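Local coordinates for ethylbenzene dehydrogenase alpha-subunit (Aromatoleum aromaticum, PDB 2IVF), which is the alpha-subunit of a molybdenum enzyme of the molybdopterin oxidoreductase family, carrying a molybdenum atom, two pterin dinucleotide ligands and an iron-sulfur cluster, at residues Asp246-Trp257 against Lys434-Gly445. Residues are numbered along the deposited sequence; the frame is centred on the assembly and turned at random.
With MGD (2-amino-5,6-dimercapto-7-methyl-3,7,8a,9-tetrahydro-8-oxa-1,3,9,10-tetraaza-anthracen-4-one guanosine dinucleotide), chain M.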
ATOM      1  N   ASP A 246      -6.688  24.080   6.121  1.00 23.29           N
ATOM      2  CA  ASP A 246      -7.530  25.243   5.991  1.00 23.43           C
ATOM      3  C   ASP A 246      -9.032  24.964   5.778  1.00 23.12           C
ATOM      4  O   ASP A 246      -9.803  25.893   5.642  1.00 21.96           O
ATOM      5  CB  ASP A 246      -7.009  26.086   4.829  1.00 23.80           C
ATOM      6  CG  ASP A 246      -5.701  26.795   5.164  1.00 25.33           C
ATOM      7  OD1 ASP A 246      -5.573  27.227   6.316  1.00 28.64           O
ATOM      8  OD2 ASP A 246      -4.856  26.958   4.270  1.00 24.65           O
ATOM      9  N   ALA A 247      -9.422  23.687   5.743  1.00 23.05           N
ATOM     10  CA  ALA A 247     -10.775  23.289   5.554  1.00 22.46           C
ATOM     11  C   ALA A 247     -11.412  23.103   6.922  1.00 23.25           C
ATOM     12  O   ALA A 247     -10.717  22.830   7.911  1.00 22.81           O
ATOM     13  CB  ALA A 247     -10.815  21.992   4.746  1.00 20.65           C
ATOM     14  N   GLU A 248     -12.704  23.370   7.015  1.00 23.40           N
ATOM     15  CA  GLU A 248     -13.480  23.131   8.253  1.00 23.41           C
ATOM     16  C   GLU A 248     -14.281  21.856   8.106  1.00 23.27           C
ATOM     17  O   GLU A 248     -14.711  21.248   9.070  1.00 21.39           O
ATOM     18  CB  GLU A 248     -14.413  24.318   8.512  1.00 23.40           C
ATOM     19  CG  GLU A 248     -13.691  25.588   8.723  1.00 24.51           C
ATOM     20  CD  GLU A 248     -14.604  26.780   8.786  1.00 26.98           C
ATOM     21  OE1 GLU A 248     -15.521  26.897   7.955  1.00 24.05           O
ATOM     22  OE2 GLU A 248     -14.368  27.629   9.669  1.00 32.33           O
ATOM     23  N   LEU A 249     -14.484  21.424   6.866  1.00 21.44           N
ATOM     24  CA  LEU A 249     -15.301  20.236   6.607  1.00 22.62           C
ATOM     25  C   LEU A 249     -14.656  19.571   5.423  1.00 22.68           C
ATOM     26  O   LEU A 249     -14.343  20.268   4.445  1.00 22.39           O
ATOM     27  CB  LEU A 249     -16.725  20.601   6.198  1.00 23.03           C
ATOM     28  CG  LEU A 249     -17.737  19.505   5.872  1.00 21.46           C
ATOM     29  CD1 LEU A 249     -17.889  18.556   7.065  1.00 22.88           C
ATOM     30  CD2 LEU A 249     -19.119  20.154   5.458  1.00 21.97           C
ATOM     31  N   ILE A 250     -14.313  18.292   5.581  1.00 22.09           N
ATOM     32  CA  ILE A 250     -13.554  17.536   4.583  1.00 22.92           C
ATOM     33  C   ILE A 250     -14.349  16.294   4.183  1.00 24.19           C
ATOM     34  O   ILE A 250     -14.758  15.477   5.045  1.00 24.50           O
ATOM     35  CB  ILE A 250     -12.183  17.085   5.115  1.00 23.47           C
ATOM     36  CG1 ILE A 250     -11.332  18.291   5.552  1.00 22.02           C
ATOM     37  CG2 ILE A 250     -11.454  16.194   4.072  1.00 20.61           C
ATOM     38  CD1 ILE A 250     -10.169  17.998   6.514  1.00 22.96           C
ATOM     39  N   PHE A 251     -14.573  16.143   2.890  1.00 24.49           N
ATOM     40  CA  PHE A 251     -15.226  14.963   2.320  1.00 23.91           C
ATOM     41  C   PHE A 251     -14.260  14.086   1.538  1.00 25.78           C
ATOM     42  O   PHE A 251     -13.765  14.492   0.474  1.00 25.42           O
ATOM     43  CB  PHE A 251     -16.356  15.380   1.349  1.00 25.20           C
ATOM     44  CG  PHE A 251     -17.539  15.953   2.011  1.00 23.93           C
ATOM     45  CD1 PHE A 251     -18.506  15.135   2.584  1.00 19.78           C
ATOM     46  CD2 PHE A 251     -17.731  17.318   2.031  1.00 23.88           C
ATOM     47  CE1 PHE A 251     -19.612  15.671   3.209  1.00 22.92           C
ATOM     48  CE2 PHE A 251     -18.849  17.855   2.621  1.00 23.71           C
ATOM     49  CZ  PHE A 251     -19.781  17.040   3.240  1.00 24.23           C
ATOM     50  N   MET A 252     -13.997  12.879   2.053  1.00 23.82           N
ATOM     51  CA  MET A 252     -13.234  11.860   1.334  1.00 23.46           C
ATOM     52  C   MET A 252     -14.251  10.975   0.673  1.00 24.03           C
ATOM     53  O   MET A 252     -15.026  10.333   1.378  1.00 24.13           O
ATOM     54  CB  MET A 252     -12.396  11.040   2.313  1.00 23.26           C
ATOM     55  CG  MET A 252     -11.318  11.868   2.973  1.00 23.19           C
ATOM     56  SD  MET A 252      -9.998  12.129   1.763  1.00 29.06           S
ATOM     57  CE  MET A 252      -9.393  13.724   2.226  1.00 29.88           C
ATOM     58  N   THR A 253     -14.270  10.935  -0.665  1.00 22.88           N
ATOM     59  CA  THR A 253     -15.337  10.229  -1.360  1.00 23.19           C
ATOM     60  C   THR A 253     -14.747   9.493  -2.546  1.00 24.30           C
ATOM     61  O   THR A 253     -13.764   9.951  -3.126  1.00 24.76           O
ATOM     62  CB  THR A 253     -16.433  11.191  -1.818  1.00 24.15           C
ATOM     63  OG1 THR A 253     -17.449  10.417  -2.438  1.00 22.15           O
ATOM     64  CG2 THR A 253     -15.932  12.294  -2.765  1.00 20.85           C
ATOM     65  N   CYS A 254     -15.302   8.333  -2.874  1.00 23.62           N
ATOM     66  CA  CYS A 254     -14.767   7.535  -3.971  1.00 22.91           C
ATOM     67  C   CYS A 254     -13.260   7.411  -3.843  1.00 23.86           C
ATOM     68  O   CYS A 254     -12.583   7.400  -4.830  1.00 22.46           O
ATOM     69  CB  CYS A 254     -15.145   8.145  -5.318  1.00 23.50           C
ATOM     70  SG  CYS A 254     -16.858   7.857  -5.638  1.00 25.96           S
ATOM     71  N   SER A 255     -12.746   7.300  -2.616  1.00 22.12           N
ATOM     72  CA  SER A 255     -11.310   7.356  -2.397  1.00 22.61           C
ATOM     73  C   SER A 255     -11.000   6.608  -1.085  1.00 22.65           C
ATOM     74  O   SER A 255     -11.918   6.291  -0.326  1.00 21.01           O
ATOM     75  CB  SER A 255     -10.853   8.818  -2.364  1.00 24.38           C
ATOM     76  OG  SER A 255     -11.282   9.459  -1.169  1.00 23.47           O
ATOM     77  N   ASN A 256      -9.729   6.299  -0.851  1.00 21.68           N
ATOM     78  CA  ASN A 256      -9.336   5.466   0.281  1.00 21.63           C
ATOM     79  C   ASN A 256      -7.886   5.782   0.652  1.00 21.93           C
ATOM     80  O   ASN A 256      -6.984   4.954   0.488  1.00 22.32           O
ATOM     81  CB  ASN A 256      -9.505   4.003  -0.080  1.00 21.25           C
ATOM     82  CG  ASN A 256      -9.194   3.088   1.060  1.00 21.43           C
ATOM     83  OD1 ASN A 256      -9.253   3.470   2.214  1.00 22.65           O
ATOM     84  ND2 ASN A 256      -8.819   1.879   0.729  1.00 23.87           N
ATOM     85  N   TRP A 257      -7.685   7.018   1.079  1.00 23.29           N
ATOM     86  CA  TRP A 257      -6.348   7.498   1.438  1.00 21.38           C
ATOM     87  C   TRP A 257      -5.526   6.594   2.362  1.00 22.18           C
ATOM     88  O   TRP A 257      -4.287   6.634   2.299  1.00 22.03           O
ATOM     89  CB  TRP A 257      -6.438   8.861   2.055  1.00 21.74           C
ATOM     90  CG  TRP A 257      -6.487  10.014   1.093  1.00 21.19           C
ATOM     91  CD1 TRP A 257      -6.865   9.991  -0.228  1.00 23.14           C
ATOM     92  CD2 TRP A 257      -6.222  11.360   1.405  1.00 23.96           C
ATOM     93  NE1 TRP A 257      -6.791  11.251  -0.763  1.00 23.18           N
ATOM     94  CE2 TRP A 257      -6.404  12.120   0.226  1.00 21.54           C
ATOM     95  CE3 TRP A 257      -5.781  11.997   2.543  1.00 22.19           C
ATOM     96  CZ2 TRP A 257      -6.177  13.506   0.188  1.00 21.70           C
ATOM     97  CZ3 TRP A 257      -5.570  13.340   2.505  1.00 23.82           C
ATOM     98  CH2 TRP A 257      -5.745  14.078   1.347  1.00 23.27           C
ATOM     99  N   LYS A 434     -24.194  21.869   7.084  1.00 23.93           N
ATOM    100  CA  LYS A 434     -22.799  22.096   7.358  1.00 23.77           C
ATOM    101  C   LYS A 434     -22.036  22.553   6.149  1.00 23.96           C
ATOM    102  O   LYS A 434     -21.194  23.419   6.261  1.00 24.92           O
ATOM    103  CB  LYS A 434     -22.137  20.857   7.938  1.00 24.01           C
ATOM    104  CG  LYS A 434     -22.573  20.627   9.359  1.00 23.78           C
ATOM    105  CD  LYS A 434     -21.974  19.422  10.009  1.00 25.13           C
ATOM    106  CE  LYS A 434     -22.237  19.425  11.530  1.00 26.68           C
ATOM    107  NZ  LYS A 434     -21.750  18.174  12.140  1.00 24.84           N
ATOM    108  N   VAL A 435     -22.300  21.931   5.006  1.00 23.72           N
ATOM    109  CA  VAL A 435     -21.632  22.330   3.770  1.00 24.04           C
ATOM    110  C   VAL A 435     -21.887  23.822   3.476  1.00 22.18           C
ATOM    111  O   VAL A 435     -21.000  24.540   3.012  1.00 22.39           O
ATOM    112  CB  VAL A 435     -22.125  21.463   2.585  1.00 23.05           C
ATOM    113  CG1 VAL A 435     -21.594  21.989   1.279  1.00 29.50           C
ATOM    114  CG2 VAL A 435     -21.638  20.004   2.765  1.00 26.81           C
ATOM    115  N   ALA A 436     -23.107  24.276   3.708  1.00 23.26           N
ATOM    116  CA  ALA A 436     -23.469  25.689   3.455  1.00 24.85           C
ATOM    117  C   ALA A 436     -22.735  26.661   4.334  1.00 25.00           C
ATOM    118  O   ALA A 436     -22.610  27.821   3.975  1.00 26.37           O
ATOM    119  CB  ALA A 436     -24.963  25.905   3.602  1.00 24.10           C
ATOM    120  N   LYS A 437     -22.278  26.212   5.499  1.00 26.02           N
ATOM    121  CA  LYS A 437     -21.676  27.133   6.472  1.00 27.30           C
ATOM    122  C   LYS A 437     -20.193  26.901   6.732  1.00 26.50           C
ATOM    123  O   LYS A 437     -19.592  27.627   7.503  1.00 26.97           O
ATOM    124  CB  LYS A 437     -22.430  27.011   7.801  1.00 28.32           C
ATOM    125  CG  LYS A 437     -22.090  25.804   8.585  1.00 32.02           C
ATOM    126  CD  LYS A 437     -22.522  25.925  10.084  1.00 33.87           C
ATOM    127  CE  LYS A 437     -23.958  25.485  10.240  1.00 38.46           C
ATOM    128  NZ  LYS A 437     -24.198  24.687  11.515  1.00 38.60           N
ATOM    129  N   LYS A 438     -19.618  25.869   6.120  1.00 25.60           N
ATOM    130  CA  LYS A 438     -18.253  25.458   6.399  1.00 25.44           C
ATOM    131  C   LYS A 438     -17.419  25.514   5.156  1.00 24.49           C
ATOM    132  O   LYS A 438     -17.880  25.139   4.069  1.00 22.05           O
ATOM    133  CB  LYS A 438     -18.177  24.040   6.968  1.00 25.93           C
ATOM    134  CG  LYS A 438     -18.757  23.971   8.374  1.00 25.55           C
ATOM    135  CD  LYS A 438     -18.454  22.657   9.043  1.00 27.52           C
ATOM    136  CE  LYS A 438     -19.254  22.492  10.336  1.00 29.76           C
ATOM    137  NZ  LYS A 438     -19.099  23.731  11.138  1.00 34.01           N
ATOM    138  N   ARG A 439     -16.200  26.020   5.316  1.00 22.99           N
ATOM    139  CA  ARG A 439     -15.202  25.890   4.273  1.00 23.48           C
ATOM    140  C   ARG A 439     -14.895  24.409   4.043  1.00 23.28           C
ATOM    141  O   ARG A 439     -14.441  23.689   4.921  1.00 22.13           O
ATOM    142  CB  ARG A 439     -13.938  26.669   4.649  1.00 23.73           C
ATOM    143  CG  ARG A 439     -12.888  26.664   3.592  1.00 23.65           C
ATOM    144  CD  ARG A 439     -13.305  27.525   2.355  1.00 27.12           C
ATOM    145  NE  ARG A 439     -13.757  28.875   2.684  1.00 28.10           N
ATOM    146  CZ  ARG A 439     -12.978  29.939   2.877  1.00 29.35           C
ATOM    147  NH1 ARG A 439     -11.655  29.867   2.786  1.00 27.77           N
ATOM    148  NH2 ARG A 439     -13.537  31.108   3.176  1.00 31.70           N
ATOM    149  N   THR A 440     -15.154  23.957   2.830  1.00 24.08           N
ATOM    150  CA  THR A 440     -15.270  22.553   2.535  1.00 23.72           C
ATOM    151  C   THR A 440     -14.321  22.161   1.404  1.00 24.60           C
ATOM    152  O   THR A 440     -14.257  22.826   0.390  1.00 23.17           O
ATOM    153  CB  THR A 440     -16.683  22.188   2.147  1.00 23.88           C
ATOM    154  OG1 THR A 440     -17.583  22.464   3.252  1.00 25.45           O
ATOM    155  CG2 THR A 440     -16.754  20.701   1.650  1.00 24.55           C
ATOM    156  N   CYS A 441     -13.547  21.118   1.668  1.00 24.55           N
ATOM    157  CA  CYS A 441     -12.586  20.571   0.735  1.00 24.82           C
ATOM    158  C   CYS A 441     -13.009  19.102   0.626  1.00 26.17           C
ATOM    159  O   CYS A 441     -13.406  18.447   1.630  1.00 25.19           O
ATOM    160  CB  CYS A 441     -11.165  20.674   1.286  1.00 25.07           C
ATOM    161  SG  CYS A 441      -9.901  20.300   0.031  1.00 25.91           S
ATOM    162  N   SER A 442     -12.925  18.587  -0.589  1.00 25.41           N
ATOM    163  CA  SER A 442     -13.162  17.205  -0.860  1.00 25.26           C
ATOM    164  C   SER A 442     -11.928  16.552  -1.472  1.00 24.94           C
ATOM    165  O   SER A 442     -11.049  17.207  -2.085  1.00 24.26           O
ATOM    166  CB  SER A 442     -14.360  17.065  -1.841  1.00 25.65           C
ATOM    167  OG  SER A 442     -15.509  17.713  -1.351  1.00 28.84           O
ATOM    168  N   TYR A 443     -11.857  15.247  -1.316  1.00 23.41           N
ATOM    169  CA  TYR A 443     -11.028  14.452  -2.230  1.00 23.41           C
ATOM    170  C   TYR A 443     -11.908  13.408  -2.843  1.00 23.04           C
ATOM    171  O   TYR A 443     -12.290  12.446  -2.193  1.00 23.21           O
ATOM    172  CB  TYR A 443      -9.841  13.780  -1.538  1.00 22.75           C
ATOM    173  CG  TYR A 443      -8.829  13.240  -2.546  1.00 23.23           C
ATOM    174  CD1 TYR A 443      -8.943  11.932  -3.069  1.00 21.13           C
ATOM    175  CD2 TYR A 443      -7.829  14.052  -3.032  1.00 23.10           C
ATOM    176  CE1 TYR A 443      -8.036  11.478  -4.004  1.00 22.50           C
ATOM    177  CE2 TYR A 443      -6.906  13.585  -3.933  1.00 22.04           C
ATOM    178  CZ  TYR A 443      -7.019  12.303  -4.417  1.00 19.78           C
ATOM    179  OH  TYR A 443      -6.146  11.856  -5.406  1.00 23.95           O
ATOM    180  N   ILE A 444     -12.219  13.641  -4.110  1.00 22.68           N
ATOM    181  CA  ILE A 444     -12.839  12.680  -4.959  1.00 22.95           C
ATOM    182  C   ILE A 444     -11.752  11.826  -5.580  1.00 23.26           C
ATOM    183  O   ILE A 444     -10.923  12.318  -6.349  1.00 24.76           O
ATOM    184  CB  ILE A 444     -13.572  13.359  -6.142  1.00 22.40           C
ATOM    185  CG1 ILE A 444     -14.514  14.457  -5.638  1.00 22.94           C
ATOM    186  CG2 ILE A 444     -14.375  12.298  -6.917  1.00 23.16           C
ATOM    187  CD1 ILE A 444     -15.189  15.231  -6.757  1.00 22.91           C
ATOM    188  N   GLY A 445     -11.789  10.538  -5.270  1.00 23.65           N
ATOM    189  CA  GLY A 445     -10.841   9.602  -5.794  1.00 22.21           C
ATOM    190  C   GLY A 445     -11.284   9.039  -7.107  1.00 22.71           C
ATOM    191  O   GLY A 445     -12.335   9.365  -7.654  1.00 22.71           O
TER
HETATM  192  PB  MGD M1986      -9.754   4.046  -4.999  1.00 13.50           P
HETATM  193  O1B MGD M1986      -8.655   3.239  -4.401  1.00 13.53           O
HETATM  194  O2B MGD M1986     -10.402   3.451  -6.197  1.00 16.27           O
HETATM  195  O3B MGD M1986      -9.388   5.531  -5.381  1.00 15.54           O
HETATM  196  O3A MGD M1986      -6.866   5.835  -5.190  1.00 13.42           O
HETATM  197  PA  MGD M1986      -8.247   6.538  -4.810  1.00 14.85           P
HETATM  198  O1A MGD M1986      -8.245   6.652  -3.348  1.00 13.45           O
HETATM  199  O2A MGD M1986      -8.423   7.747  -5.594  1.00 13.70           O
HETATM  200  O5' MGD M1986     -10.898   4.303  -3.898  1.00 15.42           O
HETATM  201  C5' MGD M1986     -11.450   3.184  -3.189  1.00 10.50           C
HETATM  202  C4' MGD M1986     -12.714   3.609  -2.446  1.00 12.02           C
HETATM  203  O4' MGD M1986     -13.747   3.903  -3.375  1.00 14.93           O
HETATM  204  C3' MGD M1986     -13.175   2.329  -1.789  1.00 12.42           C
HETATM  205  O3' MGD M1986     -12.622   2.311  -0.479  1.00 13.73           O
HETATM  206  C2' MGD M1986     -14.701   2.486  -1.777  1.00 15.07           C
HETATM  207  O2' MGD M1986     -15.166   2.618  -0.420  1.00 17.21           O
HETATM  208  C1' MGD M1986     -14.940   3.772  -2.586  1.00 14.09           C
HETATM  209  N9  MGD M1986     -16.106   3.573  -3.479  1.00 13.82           N
HETATM  210  C8  MGD M1986     -16.308   2.604  -4.385  1.00 15.66           C
HETATM  211  N7  MGD M1986     -17.466   2.793  -5.030  1.00 15.10           N
HETATM  212  C5  MGD M1986     -17.998   3.932  -4.518  1.00 16.12           C
HETATM  213  C6  MGD M1986     -19.162   4.663  -4.709  1.00 15.83           C
HETATM  214  O6  MGD M1986     -20.070   4.360  -5.492  1.00 15.84           O
HETATM  215  N1  MGD M1986     -19.324   5.827  -3.951  1.00 16.39           N
HETATM  216  C2  MGD M1986     -18.411   6.291  -2.992  1.00 15.83           C
HETATM  217  N2  MGD M1986     -18.673   7.443  -2.283  1.00 13.58           N
HETATM  218  N3  MGD M1986     -17.284   5.582  -2.841  1.00 13.40           N
HETATM  219  C4  MGD M1986     -17.092   4.431  -3.555  1.00 14.16           C
HETATM  220  C10 MGD M1986      -6.540   5.548  -6.500  1.00 14.53           C
HETATM  221  C11 MGD M1986      -5.131   6.022  -6.756  1.00 13.30           C
HETATM  222  O11 MGD M1986      -4.310   5.398  -5.858  1.00 13.50           O
HETATM  223  C12 MGD M1986      -4.644   5.842  -8.202  1.00 15.42           C
HETATM  224  S12 MGD M1986      -5.731   6.000  -9.575  1.00 15.44           S
HETATM  225  C13 MGD M1986      -3.323   5.555  -8.437  1.00 14.58           C
HETATM  226  S13 MGD M1986      -2.772   5.380 -10.068  1.00 14.84           S
HETATM  227  C14 MGD M1986      -2.371   5.372  -7.306  1.00 16.59           C
HETATM  228  N15 MGD M1986      -2.221   3.901  -7.112  1.00 14.50           N
HETATM  229  C16 MGD M1986      -1.915   3.356  -5.851  1.00 14.22           C
HETATM  230  C17 MGD M1986      -1.627   2.029  -5.659  1.00 13.16           C
HETATM  231  O17 MGD M1986      -1.643   1.212  -6.612  1.00 15.69           O
HETATM  232  N18 MGD M1986      -1.340   1.597  -4.349  1.00 14.02           N
HETATM  233  C19 MGD M1986      -1.317   2.440  -3.281  1.00 12.14           C
HETATM  234  N19 MGD M1986      -1.036   1.920  -2.069  1.00 14.20           N
HETATM  235  N20 MGD M1986      -1.640   3.722  -3.502  1.00 13.91           N
HETATM  236  C21 MGD M1986      -1.898   4.186  -4.735  1.00 12.01           C
HETATM  237  N22 MGD M1986      -2.216   5.526  -4.934  1.00 14.92           N
HETATM  238  C23 MGD M1986      -3.018   5.982  -6.031  1.00 14.40           C
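Strands 249-253 and 440-444 run parallel, 11° between their directions, and Leu249 to Thr253 pair in order with Thr440 to Ile444, joined by a ladder of backbone hydrogen bonds that begins with Leu249 N to Arg439 O and ends with Gly445 N to Thr253 O. Where the ladder starts, three bonds grip the Arg439 backbone: its carbonyl O accepts from Glu248 N and Leu249 N, while its own N reaches Glu248 OE1 at 2.9 Å on the anti side of the carboxylate. On one face Leu249 CD2 and the Phe251 rim meet Val435 CG2 of the preceding helix, and Thr440 packs beside Leu249 and Phe251. Thr440 CG2 lies in the plane of the Phe251 ring, 3.5 Å from CD2, and Val435 CG2 meets the next part of the rim, at CE2 and CZ. On the other face, chi1 of -167° turns the Tyr443 ring so that one face takes the edge of Trp257, a T-shaped (edge-to-face) pair; the planes stand at 65° and NE1 comes within 3.2 Å of Tyr443 CD1. Met252 CE sits over one face of that indole, toward its rim. As in other nucleotide-binding parallel sheets, loops following the strands' C-terminal ends receive the ligand: Asn256 N donates to MGD O1A at 2.9 Å. In this four-stranded sheet, 440-444 is outermost, and 277-281 flanks 249-253; helix 454-467 packs against Thr440, Ser442 and Ile444, helix 265-274 against Ile250 and Met252.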